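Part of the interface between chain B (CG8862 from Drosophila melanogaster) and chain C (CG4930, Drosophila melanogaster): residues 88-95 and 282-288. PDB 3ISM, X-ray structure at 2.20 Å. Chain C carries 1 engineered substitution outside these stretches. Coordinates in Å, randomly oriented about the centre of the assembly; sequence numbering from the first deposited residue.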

ATOM      1  N   GLN B  88       7.245   2.982 -17.217  1.00 28.76           N
ATOM      2  CA  GLN B  88       7.813   3.350 -18.497  1.00 28.84           C
ATOM      3  C   GLN B  88       8.323   4.783 -18.442  1.00 28.69           C
ATOM      4  O   GLN B  88       7.856   5.589 -17.633  1.00 28.58           O
ATOM      5  CB  GLN B  88       6.758   3.202 -19.602  1.00 28.99           C
ATOM      6  CG  GLN B  88       6.214   1.766 -19.772  1.00 29.45           C
ATOM      7  CD  GLN B  88       7.193   0.840 -20.515  1.00 30.77           C
ATOM      8  OE1 GLN B  88       8.130   1.302 -21.174  1.00 28.24           O
ATOM      9  NE2 GLN B  88       6.964  -0.470 -20.416  1.00 30.51           N
ATOM     10  N   ASN B  89       9.281   5.104 -19.301  1.00 28.90           N
ATOM     11  CA  ASN B  89       9.742   6.491 -19.447  1.00 29.01           C
ATOM     12  C   ASN B  89       8.590   7.479 -19.674  1.00 29.12           C
ATOM     13  O   ASN B  89       8.608   8.573 -19.109  1.00 28.91           O
ATOM     14  CB  ASN B  89      10.817   6.621 -20.539  1.00 28.29           C
ATOM     15  CG  ASN B  89      12.176   6.123 -20.073  1.00 28.13           C
ATOM     16  OD1 ASN B  89      12.549   6.285 -18.909  1.00 26.31           O
ATOM     17  ND2 ASN B  89      12.923   5.506 -20.980  1.00 25.70           N
ATOM     18  N   THR B  90       7.572   7.065 -20.436  1.00 29.40           N
ATOM     19  CA  THR B  90       6.354   7.878 -20.630  1.00 30.13           C
ATOM     20  C   THR B  90       5.676   8.322 -19.329  1.00 30.24           C
ATOM     21  O   THR B  90       5.120   9.417 -19.266  1.00 31.24           O
ATOM     22  CB  THR B  90       5.288   7.190 -21.533  1.00 30.18           C
ATOM     23  OG1 THR B  90       4.936   5.901 -20.998  1.00 31.60           O
ATOM     24  CG2 THR B  90       5.784   7.040 -22.948  1.00 30.33           C
ATOM     25  N   ASP B  91       5.744   7.490 -18.290  1.00 30.28           N
ATOM     26  CA  ASP B  91       5.133   7.809 -16.991  1.00 29.89           C
ATOM     27  C   ASP B  91       5.799   8.975 -16.260  1.00 29.78           C
ATOM     28  O   ASP B  91       5.134   9.732 -15.550  1.00 29.01           O
ATOM     29  CB  ASP B  91       5.162   6.587 -16.075  1.00 29.92           C
ATOM     30  CG  ASP B  91       4.318   5.427 -16.604  1.00 29.94           C
ATOM     31  OD1 ASP B  91       3.146   5.662 -16.961  1.00 29.02           O
ATOM     32  OD2 ASP B  91       4.831   4.281 -16.631  1.00 29.03           O
ATOM     33  N   TYR B  92       7.113   9.091 -16.438  1.00 29.63           N
ATOM     34  CA  TYR B  92       7.958  10.064 -15.734  1.00 29.60           C
ATOM     35  C   TYR B  92       8.128  11.363 -16.505  1.00 30.12           C
ATOM     36  O   TYR B  92       8.427  12.403 -15.899  1.00 29.97           O
ATOM     37  CB  TYR B  92       9.357   9.483 -15.525  1.00 28.56           C
ATOM     38  CG  TYR B  92       9.450   8.486 -14.409  1.00 28.16           C
ATOM     39  CD1 TYR B  92       9.233   7.130 -14.641  1.00 27.38           C
ATOM     40  CD2 TYR B  92       9.742   8.896 -13.113  1.00 25.61           C
ATOM     41  CE1 TYR B  92       9.318   6.196 -13.600  1.00 26.91           C
ATOM     42  CE2 TYR B  92       9.833   7.972 -12.075  1.00 28.58           C
ATOM     43  CZ  TYR B  92       9.615   6.629 -12.329  1.00 27.58           C
ATOM     44  OH  TYR B  92       9.702   5.724 -11.303  1.00 28.88           O
ATOM     45  N   ARG B  93       7.991  11.290 -17.832  1.00 31.05           N
ATOM     46  CA  ARG B  93       8.209  12.448 -18.702  1.00 32.46           C
ATOM     47  C   ARG B  93       7.261  13.570 -18.344  1.00 32.97           C
ATOM     48  O   ARG B  93       6.040  13.389 -18.359  1.00 33.06           O
ATOM     49  CB  ARG B  93       8.033  12.093 -20.182  1.00 32.92           C
ATOM     50  CG  ARG B  93       8.458  13.225 -21.131  1.00 34.39           C
ATOM     51  CD  ARG B  93       7.773  13.117 -22.482  1.00 38.61           C
ATOM     52  NE  ARG B  93       8.019  14.284 -23.334  1.00 42.06           N
ATOM     53  CZ  ARG B  93       7.108  15.216 -23.623  1.00 44.31           C
ATOM     54  NH1 ARG B  93       5.873  15.121 -23.134  1.00 45.43           N
ATOM     55  NH2 ARG B  93       7.424  16.240 -24.414  1.00 45.17           N
ATOM     56  N   ARG B  94       7.850  14.715 -18.004  1.00 33.84           N
ATOM     57  CA  ARG B  94       7.134  15.942 -17.656  1.00 34.66           C
ATOM     58  C   ARG B  94       6.152  15.755 -16.497  1.00 34.32           C
ATOM     59  O   ARG B  94       5.116  16.423 -16.418  1.00 34.93           O
ATOM     60  CB  ARG B  94       6.487  16.569 -18.899  1.00 35.05           C
ATOM     61  CG  ARG B  94       7.530  17.170 -19.858  1.00 36.55           C
ATOM     62  CD  ARG B  94       6.918  17.854 -21.079  1.00 36.72           C
ATOM     63  NE  ARG B  94       7.972  18.393 -21.942  1.00 41.62           N
ATOM     64  CZ  ARG B  94       7.788  19.301 -22.898  1.00 43.15           C
ATOM     65  NH1 ARG B  94       6.579  19.799 -23.134  1.00 44.76           N
ATOM     66  NH2 ARG B  94       8.819  19.719 -23.621  1.00 43.76           N
ATOM     67  N   SER B  95       6.513  14.853 -15.591  1.00 33.70           N
ATOM     68  CA  SER B  95       5.722  14.560 -14.406  1.00 33.20           C
ATOM     69  C   SER B  95       6.032  15.512 -13.257  1.00 33.10           C
ATOM     70  O   SER B  95       5.246  15.642 -12.318  1.00 33.45           O
ATOM     71  CB  SER B  95       5.985  13.124 -13.952  1.00 32.94           C
ATOM     72  OG  SER B  95       7.347  12.939 -13.582  1.00 31.92           O
TER
ATOM     73  N   GLY C 282      16.415  20.178 -24.201  1.00 35.36           N
ATOM     74  CA  GLY C 282      15.463  19.790 -23.163  1.00 34.78           C
ATOM     75  C   GLY C 282      14.989  18.353 -23.285  1.00 34.47           C
ATOM     76  O   GLY C 282      14.971  17.609 -22.295  1.00 34.84           O
ATOM     77  N   ASP C 283      14.607  17.957 -24.500  1.00 33.50           N
ATOM     78  CA  ASP C 283      14.167  16.582 -24.762  1.00 32.35           C
ATOM     79  C   ASP C 283      15.306  15.581 -24.621  1.00 31.64           C
ATOM     80  O   ASP C 283      15.095  14.478 -24.108  1.00 31.39           O
ATOM     81  CB  ASP C 283      13.530  16.461 -26.148  1.00 32.43           C
ATOM     82  CG  ASP C 283      12.089  16.926 -26.169  1.00 32.77           C
ATOM     83  OD1 ASP C 283      11.337  16.589 -25.221  1.00 32.75           O
ATOM     84  OD2 ASP C 283      11.707  17.620 -27.135  1.00 33.16           O
ATOM     85  N   ALA C 284      16.504  15.975 -25.069  1.00 30.43           N
ATOM     86  CA  ALA C 284      17.706  15.150 -24.946  1.00 29.57           C
ATOM     87  C   ALA C 284      18.038  14.856 -23.485  1.00 28.91           C
ATOM     88  O   ALA C 284      18.447  13.750 -23.156  1.00 28.78           O
ATOM     89  CB  ALA C 284      18.901  15.822 -25.630  1.00 29.79           C
ATOM     90  N   GLY C 285      17.855  15.849 -22.617  1.00 28.30           N
ATOM     91  CA  GLY C 285      18.090  15.688 -21.179  1.00 27.75           C
ATOM     92  C   GLY C 285      17.201  14.649 -20.502  1.00 27.26           C
ATOM     93  O   GLY C 285      17.528  14.171 -19.419  1.00 27.15           O
ATOM     94  N   PHE C 286      16.080  14.303 -21.137  1.00 26.89           N
ATOM     95  CA  PHE C 286      15.210  13.242 -20.634  1.00 26.76           C
ATOM     96  C   PHE C 286      15.468  11.916 -21.332  1.00 27.08           C
ATOM     97  O   PHE C 286      15.535  10.878 -20.683  1.00 26.92           O
ATOM     98  CB  PHE C 286      13.727  13.605 -20.756  1.00 26.26           C
ATOM     99  CG  PHE C 286      12.802  12.544 -20.194  1.00 25.64           C
ATOM    100  CD1 PHE C 286      12.195  11.603 -21.033  1.00 23.46           C
ATOM    101  CD2 PHE C 286      12.572  12.464 -18.825  1.00 24.11           C
ATOM    102  CE1 PHE C 286      11.370  10.620 -20.517  1.00 24.01           C
ATOM    103  CE2 PHE C 286      11.737  11.476 -18.301  1.00 24.07           C
ATOM    104  CZ  PHE C 286      11.143  10.556 -19.148  1.00 24.15           C
ATOM    105  N   TYR C 287      15.607  11.951 -22.653  1.00 27.78           N
ATOM    106  CA  TYR C 287      15.737  10.713 -23.428  1.00 28.61           C
ATOM    107  C   TYR C 287      17.149  10.137 -23.464  1.00 29.04           C
ATOM    108  O   TYR C 287      17.345   9.003 -23.888  1.00 28.92           O
ATOM    109  CB  TYR C 287      15.201  10.903 -24.844  1.00 28.61           C
ATOM    110  CG  TYR C 287      13.714  11.132 -24.872  1.00 28.77           C
ATOM    111  CD1 TYR C 287      13.193  12.387 -25.150  1.00 28.33           C
ATOM    112  CD2 TYR C 287      12.827  10.095 -24.602  1.00 29.27           C
ATOM    113  CE1 TYR C 287      11.837  12.612 -25.162  1.00 29.40           C
ATOM    114  CE2 TYR C 287      11.464  10.306 -24.623  1.00 29.42           C
ATOM    115  CZ  TYR C 287      10.976  11.570 -24.905  1.00 29.47           C
ATOM    116  OH  TYR C 287       9.623  11.800 -24.934  1.00 30.17           O
ATOM    117  N   GLY C 288      18.127  10.917 -23.010  1.00 29.48           N
ATOM    118  CA  GLY C 288      19.510  10.474 -23.016  1.00 30.21           C
ATOM    119  C   GLY C 288      20.375  11.448 -23.776  1.00 30.83           C
ATOM    120  O   GLY C 288      20.392  11.429 -25.010  1.00 30.86           O
TER

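Polar groups at a protein interface need not pair across it; many meet their requirements within their own chain and leave the contact to packing. The contact between these stretches of CG8862 and CG4930 illustrates the point, since no clear hydrogen bond spans it. The helix of chain C presents F286(C), whose ring packs against the backbone and CB atoms of N89(B), Y92(B) and R93(B). The carbonyl O of N89(B) lies at the ring edge, 3.2 Å from CZ of F286(C), yet it is already an acceptor for the backbone N atoms of Y92(B) and R93(B), each at 3.1 Å. Thus the amide N of R93(B), although 3.5 Å from CZ of F286(C), has its acceptor at home. Over one ring face sits CB of R93(B), 4.0 Å from the F286(C) centroid, a CH-pi contact. The side-chain OD1 and ND2 of N89(B) are hydrogen-bonded elsewhere in the structure.

The charged groups also stop short of pairing across the contact. OD1 of D283(C) stands 4.0 Å from NH2 of R93(B) and 4.3 Å from NH2 of R94(B), near enough for the opposite charges to attract, but beyond a salt bridge; for R94(B) it lies well out of the guanidinium plane, so that no N-H points at it. OD2 of D283(C) is hydrogen-bonded elsewhere. The extended R93(B) side chain also passes Y287(C), with CD 3.3 Å from the OH of Y287(C).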